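Local coordinates for protein putative succinylglutamate desuccinylase / aspartoacylase (Shewanella amazonensis, PDB 3FMC) that is probably a zinc-dependent hydrolase of the succinylglutamate desuccinylase/aspartoacylase family, thought to act on ester bonds, at residues V301-V309 with G341-S349; E187-S195 with G260-R268. All coordinates share one frame; numbering follows the deposited sequence.

Contact 1. Residues V301-V309 with G341-S349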
loop_
_atom_site.group_PDB
_atom_site.type_symbol
_atom_site.label_atom_id
_atom_site.label_comp_id
_atom_site.label_asym_id
_atom_site.label_seq_id
_atom_site.Cartn_x
_atom_site.Cartn_y
_atom_site.Cartn_z
ATOM N N VAL C 301 -18.804 -0.538 -11.500
ATOM C CA VAL C 301 -19.951 -1.303 -11.066
ATOM C C VAL C 301 -20.957 -0.585 -10.202
ATOM O O VAL C 301 -20.604 0.086 -9.218
ATOM C CB VAL C 301 -19.395 -2.522 -10.230
ATOM C CG1 VAL C 301 -20.513 -3.431 -9.759
ATOM C CG2 VAL C 301 -18.348 -3.325 -11.064
ATOM N N GLU C 302 -22.216 -0.743 -10.595
ATOM C CA GLU C 302 -23.359 -0.315 -9.795
ATOM C C GLU C 302 -23.943 -1.622 -9.253
ATOM O O GLU C 302 -24.378 -2.473 -10.022
ATOM C CB GLU C 302 -24.370 0.443 -10.653
ATOM C CG GLU C 302 -25.581 0.903 -9.898
ATOM C CD GLU C 302 -26.544 1.701 -10.785
ATOM O OE1 GLU C 302 -26.857 1.248 -11.920
ATOM O OE2 GLU C 302 -26.974 2.748 -10.312
ATOM N N TYR C 303 -23.938 -1.808 -7.942
ATOM C CA TYR C 303 -24.364 -3.084 -7.334
ATOM C C TYR C 303 -25.889 -3.089 -7.290
ATOM O O TYR C 303 -26.482 -2.188 -6.713
ATOM C CB TYR C 303 -23.764 -3.256 -5.896
ATOM C CG TYR C 303 -22.273 -3.438 -5.993
ATOM C CD1 TYR C 303 -21.731 -4.689 -6.257
ATOM C CD2 TYR C 303 -21.415 -2.359 -5.926
ATOM C CE1 TYR C 303 -20.359 -4.868 -6.410
ATOM C CE2 TYR C 303 -20.025 -2.520 -6.085
ATOM C CZ TYR C 303 -19.516 -3.779 -6.329
ATOM O OH TYR C 303 -18.162 -3.945 -6.548
ATOM N N LEU C 304 -26.500 -4.099 -7.893
ATOM C CA LEU C 304 -27.985 -4.217 -7.883
ATOM C C LEU C 304 -28.481 -5.269 -6.908
ATOM O O LEU C 304 -29.517 -5.088 -6.279
ATOM C CB LEU C 304 -28.482 -4.522 -9.289
ATOM C CG LEU C 304 -28.058 -3.550 -10.391
ATOM C CD1 LEU C 304 -28.445 -4.058 -11.784
ATOM C CD2 LEU C 304 -28.563 -2.150 -10.135
ATOM N N GLY C 305 -27.767 -6.368 -6.773
ATOM C CA GLY C 305 -28.153 -7.464 -5.859
ATOM C C GLY C 305 -27.907 -6.986 -4.452
ATOM O O GLY C 305 -26.772 -6.674 -4.094
ATOM N N LYS C 306 -28.967 -6.903 -3.640
ATOM C CA LYS C 306 -28.826 -6.397 -2.268
ATOM C C LYS C 306 -28.449 -7.552 -1.340
ATOM O O LYS C 306 -28.989 -8.644 -1.416
ATOM C CB LYS C 306 -30.110 -5.714 -1.786
ATOM C CG LYS C 306 -30.494 -4.542 -2.707
ATOM C CD LYS C 306 -29.554 -3.350 -2.556
ATOM C CE LYS C 306 -29.852 -2.265 -3.539
ATOM N NZ LYS C 306 -29.174 -1.003 -3.136
ATOM N N VAL C 307 -27.487 -7.314 -0.464
ATOM C CA VAL C 307 -27.026 -8.376 0.413
ATOM C C VAL C 307 -28.136 -8.895 1.350
ATOM O O VAL C 307 -28.928 -8.124 1.856
ATOM C CB VAL C 307 -25.792 -7.979 1.198
ATOM C CG1 VAL C 307 -24.609 -7.690 0.215
ATOM C CG2 VAL C 307 -26.082 -6.814 2.133
ATOM N N GLY C 308 -28.222 -10.206 1.484
ATOM C CA GLY C 308 -29.232 -10.845 2.323
ATOM C C GLY C 308 -30.603 -10.992 1.718
ATOM O O GLY C 308 -31.523 -11.416 2.424
ATOM N N VAL C 309 -30.757 -10.591 0.448
ATOM C CA VAL C 309 -32.050 -10.646 -0.269
ATOM C C VAL C 309 -31.949 -11.736 -1.356
ATOM O O VAL C 309 -31.126 -11.630 -2.270
ATOM C CB VAL C 309 -32.420 -9.299 -0.886
ATOM C CG1 VAL C 309 -33.759 -9.389 -1.649
ATOM C CG2 VAL C 309 -32.458 -8.236 0.158
ATOM N N GLY C 341 -29.828 -17.903 -5.655
ATOM C CA GLY C 341 -29.115 -17.920 -4.404
ATOM C C GLY C 341 -29.348 -16.644 -3.657
ATOM O O GLY C 341 -30.187 -15.804 -4.057
ATOM N N VAL C 342 -28.609 -16.505 -2.553
ATOM C CA VAL C 342 -28.673 -15.325 -1.697
ATOM C C VAL C 342 -27.298 -14.636 -1.644
ATOM O O VAL C 342 -26.388 -15.188 -1.056
ATOM C CB VAL C 342 -29.052 -15.678 -0.232
ATOM C CG1 VAL C 342 -29.163 -14.397 0.590
ATOM C CG2 VAL C 342 -30.418 -16.383 -0.172
ATOM N N PRO C 343 -27.168 -13.475 -2.279
ATOM C CA PRO C 343 -25.917 -12.709 -2.182
ATOM C C PRO C 343 -25.708 -12.303 -0.730
ATOM O O PRO C 343 -26.629 -11.740 -0.107
ATOM C CB PRO C 343 -26.169 -11.505 -3.103
ATOM C CG PRO C 343 -27.598 -11.404 -3.221
ATOM C CD PRO C 343 -28.154 -12.792 -3.136
ATOM N N ILE C 344 -24.549 -12.673 -0.172
ATOM C CA ILE C 344 -24.210 -12.360 1.233
ATOM C C ILE C 344 -23.393 -11.084 1.337
ATOM O O ILE C 344 -23.577 -10.240 2.232
ATOM C CB ILE C 344 -23.446 -13.565 1.890
ATOM C CG1 ILE C 344 -24.335 -14.822 1.927
ATOM C CG2 ILE C 344 -22.919 -13.216 3.271
ATOM C CD1 ILE C 344 -25.719 -14.602 2.604
ATOM N N LEU C 345 -22.478 -10.923 0.389
ATOM C CA LEU C 345 -21.560 -9.790 0.449
ATOM C C LEU C 345 -21.085 -9.475 -0.963
ATOM O O LEU C 345 -21.124 -10.340 -1.855
ATOM C CB LEU C 345 -20.369 -10.135 1.383
ATOM C CG LEU C 345 -19.501 -11.361 1.051
ATOM C CD1 LEU C 345 -18.396 -10.981 0.010
ATOM C CD2 LEU C 345 -18.818 -12.042 2.226
ATOM N N HIS C 346 -20.630 -8.245 -1.134
ATOM C CA HIS C 346 -20.047 -7.804 -2.379
ATOM C C HIS C 346 -18.830 -6.910 -2.121
ATOM O O HIS C 346 -18.619 -6.358 -1.030
ATOM C CB HIS C 346 -21.095 -7.152 -3.325
ATOM C CG HIS C 346 -21.583 -5.786 -2.923
ATOM N ND1 HIS C 346 -20.765 -4.666 -2.882
ATOM C CD2 HIS C 346 -22.834 -5.344 -2.639
ATOM C CE1 HIS C 346 -21.490 -3.611 -2.559
ATOM N NE2 HIS C 346 -22.754 -3.983 -2.436
ATOM N N PHE C 347 -18.084 -6.715 -3.200
ATOM C CA PHE C 347 -16.845 -5.953 -3.195
ATOM C C PHE C 347 -17.125 -4.552 -2.732
ATOM O O PHE C 347 -18.137 -3.931 -3.118
ATOM C CB PHE C 347 -16.246 -6.008 -4.601
ATOM C CG PHE C 347 -14.831 -5.494 -4.702
ATOM C CD1 PHE C 347 -13.805 -6.102 -4.010
ATOM C CD2 PHE C 347 -14.529 -4.493 -5.626
ATOM C CE1 PHE C 347 -12.490 -5.671 -4.183
ATOM C CE2 PHE C 347 -13.230 -4.057 -5.791
ATOM C CZ PHE C 347 -12.222 -4.643 -5.059
ATOM N N ALA C 348 -16.185 -4.002 -1.955
ATOM C CA ALA C 348 -16.346 -2.679 -1.332
ATOM C C ALA C 348 -16.017 -1.481 -2.190
ATOM O O ALA C 348 -16.186 -0.342 -1.748
ATOM C CB ALA C 348 -15.515 -2.636 -0.032
ATOM N N SER C 349 -15.536 -1.718 -3.411
ATOM C CA SER C 349 -15.146 -0.669 -4.329
ATOM C C SER C 349 -15.985 -0.823 -5.627
ATOM O O SER C 349 -16.515 -1.900 -5.913
ATOM C CB SER C 349 -13.647 -0.796 -4.637
ATOM O OG SER C 349 -13.325 -0.113 -5.819
#

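Contact 2. Residues E187-S195 with G260-R268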
loop_
_atom_site.group_PDB
_atom_site.type_symbol
_atom_site.label_atom_id
_atom_site.label_comp_id
_atom_site.label_asym_id
_atom_site.label_seq_id
_atom_site.Cartn_x
_atom_site.Cartn_y
_atom_site.Cartn_z
ATOM N N GLU C 187 -23.015 -28.808 15.347
ATOM C CA GLU C 187 -23.871 -28.011 16.187
ATOM C C GLU C 187 -24.755 -27.088 15.387
ATOM O O GLU C 187 -24.838 -25.895 15.657
ATOM C CB GLU C 187 -23.098 -27.218 17.257
ATOM C CG GLU C 187 -24.020 -26.744 18.398
ATOM C CD GLU C 187 -23.312 -25.845 19.412
ATOM O OE1 GLU C 187 -22.074 -25.847 19.389
ATOM O OE2 GLU C 187 -23.985 -25.140 20.211
ATOM N N ARG C 188 -25.445 -27.672 14.412
ATOM C CA ARG C 188 -26.418 -26.956 13.594
ATOM C C ARG C 188 -27.462 -26.201 14.433
ATOM O O ARG C 188 -27.906 -25.109 14.066
ATOM C CB ARG C 188 -27.084 -27.956 12.657
ATOM C CG ARG C 188 -28.248 -27.362 11.917
ATOM C CD ARG C 188 -28.722 -28.279 10.848
ATOM N NE ARG C 188 -30.048 -27.872 10.439
ATOM C CZ ARG C 188 -30.660 -28.314 9.350
ATOM N NH1 ARG C 188 -30.032 -29.180 8.552
ATOM N NH2 ARG C 188 -31.896 -27.878 9.070
ATOM N N SER C 189 -27.789 -26.726 15.612
ATOM C CA SER C 189 -28.739 -26.063 16.474
ATOM C C SER C 189 -28.337 -24.676 16.924
ATOM O O SER C 189 -29.211 -23.851 17.252
ATOM C CB SER C 189 -29.015 -26.926 17.711
ATOM O OG SER C 189 -27.822 -27.120 18.463
ATOM N N ALA C 190 -27.032 -24.374 16.947
ATOM C CA ALA C 190 -26.591 -23.080 17.458
ATOM C C ALA C 190 -27.207 -21.913 16.698
ATOM O O ALA C 190 -27.458 -20.853 17.269
ATOM C CB ALA C 190 -25.027 -22.977 17.466
ATOM N N ALA C 191 -27.401 -22.087 15.389
ATOM C CA ALA C 191 -27.946 -21.030 14.552
ATOM C C ALA C 191 -29.325 -20.569 14.996
ATOM O O ALA C 191 -29.669 -19.429 14.804
ATOM C CB ALA C 191 -27.957 -21.476 13.057
ATOM N N GLN C 192 -30.081 -21.456 15.635
ATOM C CA GLN C 192 -31.428 -21.134 16.122
ATOM C C GLN C 192 -31.439 -20.099 17.247
ATOM O O GLN C 192 -32.477 -19.499 17.477
ATOM C CB GLN C 192 -32.162 -22.403 16.597
ATOM C CG GLN C 192 -32.368 -23.466 15.537
ATOM C CD GLN C 192 -33.259 -23.005 14.392
ATOM O OE1 GLN C 192 -34.297 -22.385 14.600
ATOM N NE2 GLN C 192 -32.854 -23.322 13.169
ATOM N N TYR C 193 -30.293 -19.847 17.893
ATOM C CA TYR C 193 -30.220 -18.935 19.060
ATOM C C TYR C 193 -29.725 -17.550 18.747
ATOM O O TYR C 193 -30.156 -16.562 19.371
ATOM C CB TYR C 193 -29.418 -19.610 20.185
ATOM C CG TYR C 193 -30.043 -20.917 20.561
ATOM C CD1 TYR C 193 -31.181 -20.973 21.383
ATOM C CD2 TYR C 193 -29.574 -22.095 20.046
ATOM C CE1 TYR C 193 -31.798 -22.177 21.671
ATOM C CE2 TYR C 193 -30.174 -23.300 20.342
ATOM C CZ TYR C 193 -31.284 -23.338 21.157
ATOM O OH TYR C 193 -31.842 -24.582 21.417
ATOM N N PHE C 194 -28.815 -17.438 17.775
ATOM C CA PHE C 194 -28.328 -16.134 17.362
ATOM C C PHE C 194 -29.390 -15.415 16.492
ATOM O O PHE C 194 -30.365 -16.042 16.075
ATOM C CB PHE C 194 -26.992 -16.268 16.601
ATOM C CG PHE C 194 -25.878 -16.863 17.432
ATOM C CD1 PHE C 194 -25.083 -16.057 18.236
ATOM C CD2 PHE C 194 -25.627 -18.216 17.414
ATOM C CE1 PHE C 194 -24.068 -16.613 19.007
ATOM C CE2 PHE C 194 -24.594 -18.767 18.169
ATOM C CZ PHE C 194 -23.818 -17.961 18.949
ATOM N N SER C 195 -29.193 -14.117 16.292
ATOM C CA SER C 195 -30.054 -13.249 15.473
ATOM C C SER C 195 -29.397 -13.026 14.085
ATOM O O SER C 195 -29.153 -11.886 13.647
ATOM C CB SER C 195 -30.250 -11.923 16.196
ATOM O OG SER C 195 -30.862 -12.171 17.461
ATOM N N GLY C 260 -28.524 -11.378 20.609
ATOM C CA GLY C 260 -28.502 -12.733 20.068
ATOM C C GLY C 260 -27.487 -13.628 20.749
ATOM O O GLY C 260 -27.758 -14.770 21.049
ATOM N N ILE C 261 -26.277 -13.114 20.959
ATOM C CA ILE C 261 -25.240 -13.853 21.668
ATOM C C ILE C 261 -25.777 -14.233 23.052
ATOM O O ILE C 261 -25.622 -15.367 23.483
ATOM C CB ILE C 261 -23.960 -13.023 21.793
ATOM C CG1 ILE C 261 -23.333 -12.831 20.391
ATOM C CG2 ILE C 261 -22.964 -13.705 22.750
ATOM C CD1 ILE C 261 -22.116 -11.914 20.326
ATOM N N LEU C 262 -26.423 -13.304 23.724
ATOM C CA LEU C 262 -27.013 -13.625 25.051
ATOM C C LEU C 262 -27.999 -14.782 24.986
ATOM O O LEU C 262 -28.028 -15.614 25.906
ATOM C CB LEU C 262 -27.660 -12.406 25.680
ATOM C CG LEU C 262 -26.838 -11.320 26.359
ATOM C CD1 LEU C 262 -27.821 -10.179 26.739
ATOM C CD2 LEU C 262 -26.135 -11.884 27.572
ATOM N N ALA C 263 -28.834 -14.836 23.946
ATOM C CA ALA C 263 -29.764 -15.986 23.794
ATOM C C ALA C 263 -28.982 -17.322 23.752
ATOM O O ALA C 263 -29.394 -18.326 24.346
ATOM C CB ALA C 263 -30.652 -15.825 22.552
ATOM N N TYR C 264 -27.844 -17.371 23.020
ATOM C CA TYR C 264 -27.026 -18.553 22.961
ATOM C C TYR C 264 -26.448 -18.870 24.338
ATOM O O TYR C 264 -26.443 -20.004 24.765
ATOM C CB TYR C 264 -25.888 -18.424 21.916
ATOM C CG TYR C 264 -25.083 -19.679 21.772
ATOM C CD1 TYR C 264 -25.611 -20.799 21.165
ATOM C CD2 TYR C 264 -23.766 -19.752 22.238
ATOM C CE1 TYR C 264 -24.903 -21.958 21.057
ATOM C CE2 TYR C 264 -23.043 -20.922 22.118
ATOM C CZ TYR C 264 -23.600 -22.017 21.507
ATOM O OH TYR C 264 -22.903 -23.208 21.366
ATOM N N LEU C 265 -25.966 -17.841 25.021
ATOM C CA LEU C 265 -25.376 -18.022 26.364
ATOM C C LEU C 265 -26.432 -18.548 27.368
ATOM O O LEU C 265 -26.115 -19.392 28.195
ATOM C CB LEU C 265 -24.770 -16.697 26.823
ATOM C CG LEU C 265 -23.595 -16.153 25.991
ATOM C CD1 LEU C 265 -22.957 -14.932 26.656
ATOM C CD2 LEU C 265 -22.596 -17.247 25.717
ATOM N N SER C 266 -27.659 -18.035 27.300
ATOM C CA SER C 266 -28.763 -18.559 28.150
ATOM C C SER C 266 -29.013 -20.039 27.803
ATOM O O SER C 266 -29.051 -20.918 28.667
ATOM C CB SER C 266 -30.018 -17.696 27.961
ATOM O OG SER C 266 -31.117 -18.244 28.647
ATOM N N HIS C 267 -29.171 -20.318 26.509
ATOM C CA HIS C 267 -29.292 -21.695 26.028
ATOM C C HIS C 267 -28.230 -22.656 26.567
ATOM O O HIS C 267 -28.536 -23.788 26.958
ATOM C CB HIS C 267 -29.383 -21.700 24.483
ATOM C CG HIS C 267 -29.033 -23.010 23.849
ATOM N ND1 HIS C 267 -29.787 -24.151 24.008
ATOM C CD2 HIS C 267 -28.042 -23.331 22.983
ATOM C CE1 HIS C 267 -29.235 -25.134 23.320
ATOM N NE2 HIS C 267 -28.176 -24.658 22.678
ATOM N N ARG C 268 -26.960 -22.228 26.590
ATOM C CA ARG C 268 -25.863 -23.060 27.072
ATOM C C ARG C 268 -25.623 -23.002 28.575
ATOM O O ARG C 268 -24.720 -23.653 29.082
ATOM C CB ARG C 268 -24.569 -22.668 26.346
ATOM C CG ARG C 268 -24.610 -22.875 24.817
ATOM C CD ARG C 268 -24.761 -24.312 24.488
ATOM N NE ARG C 268 -23.798 -25.119 25.228
ATOM C CZ ARG C 268 -22.563 -25.379 24.808
ATOM N NH1 ARG C 268 -22.133 -24.930 23.636
ATOM N NH2 ARG C 268 -21.776 -26.128 25.542
HETATM O O HOH W 1 -26.622 -25.389 20.252
#

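Contact 1. Residues V301-V309 with G341-S349
Tyr303 lies flat on His346 in an offset stack, the ring centroids 3.8 Å apart and the planes only 4° from parallel. The histidine sits over the centre of one tyrosine face, while CG1 of Val301 packs against the other, so the phenol ring is sandwiched. Its rotation is fixed at the far end as well: the hydroxyl donates to Ser349 O at 2.7 Å, with the acceptor in the plane of the ring, and OH also reaches the edge of the Phe347 ring. His346 is held by its own chain. With CG placed between the backbone N and the carbonyl carbon (chi1 73°), the imidazole is laid flat over the Tyr303 face, and ND1 donates to Phe347 O at 2.7 Å, in the imidazole plane but above that of the carbonyl. These rings bridge strand 299-303, of a four-stranded antiparallel sheet, and strand 341-346, which pairs with 176-184 and 357-363; a classic beta bulge, Ile344 and Leu345 facing Lys360, interrupts strand 341-346. Beyond Gly305 the chain makes a type II turn, Lys306 to Val309, whose Gly308 N donates to Pro343 O at 2.7 Å, nearly straight (N-H...O 170°). Val307 lays CG1 alongside the bulge, 3.7 Å from Leu345 CA, and the Pro343 ring tucks CD against Val309 O at 3.3 Å. At the other end, Ser349 OG is hydrogen-bonded to Glu247 of the second subunit.

Contact 2. Residues E187-S195 with G260-R268
Glu187 reaches across to Tyr264 with its chain extended, CG anti to the backbone N (chi1 -162°), and OE2 accepts a very short hydrogen bond, 2.5 Å, from Tyr264 OH. The carboxylate oxygen lies in the plane of the phenol ring at its edge. Arg268 NH1 donates to the same hydroxyl, which is thus gripped from both segments, and makes a long salt bridge of 3.9 Å to Glu187 OE2; the positive guanidinium probably helps to stabilise the carboxylate. A water that donates to OE2 also bonds to Ser189 OG and His267 NE2, tying the loop to the last turn of the helix. Ala190 then sets its methyl 3.7 Å from Tyr264 CE1. Tyr193 stacks face to face on His267, centroids 3.6 Å apart and planes at 8°, with CB of the histidine over the same ring. A serine in place of Tyr193 would probably leave the imidazole without its stacking partner and freer to turn on the exposed side of the contact. The backbone comes close here too, Tyr193 O lying 3.3 Å from Ala263 CB. Phe194 turns inward: its CZ meets Tyr264 CG at 3.5 Å over the ring face, although the two rings are slid apart and barely overlap. CG of Arg268 packs on the other face of Tyr264. Ser195 OG ends the run 3.6 Å from CA of Gly260, which has no side chain and lets the loop backbone come close. Phe194 and Ile261 both continue onto Leu169 and Leu241: loop 187-195 and the C-terminal part of helix 251-267 lie side by side and pack together on the parallel strands 167-174 and 237-243, as in the alpha/beta core of zinc exopeptidase-like folds.

Overall arrangement
Contact 2 closes before contact 1 opens, so the two follow one another along the chain. Their centres are 27 Å apart and their nearest atoms about 11 Å, without touching. Contact 2 belongs to the catalytic domain, where the loop between strands 176-184 and 198-202 meets helix 251-267; contact 1 belongs to the later beta-rich part, joining strands 299-303 and 341-346. Strand 176-184 links the neighbourhoods: it leads into the loop of contact 2 and pairs antiparallel with strand 341-346 of contact 1. Contact 1 lies where the beta-rich part meets other subunits, whereas contact 2, touched by no other chain of the assembly, is internal packing of the catalytic domain.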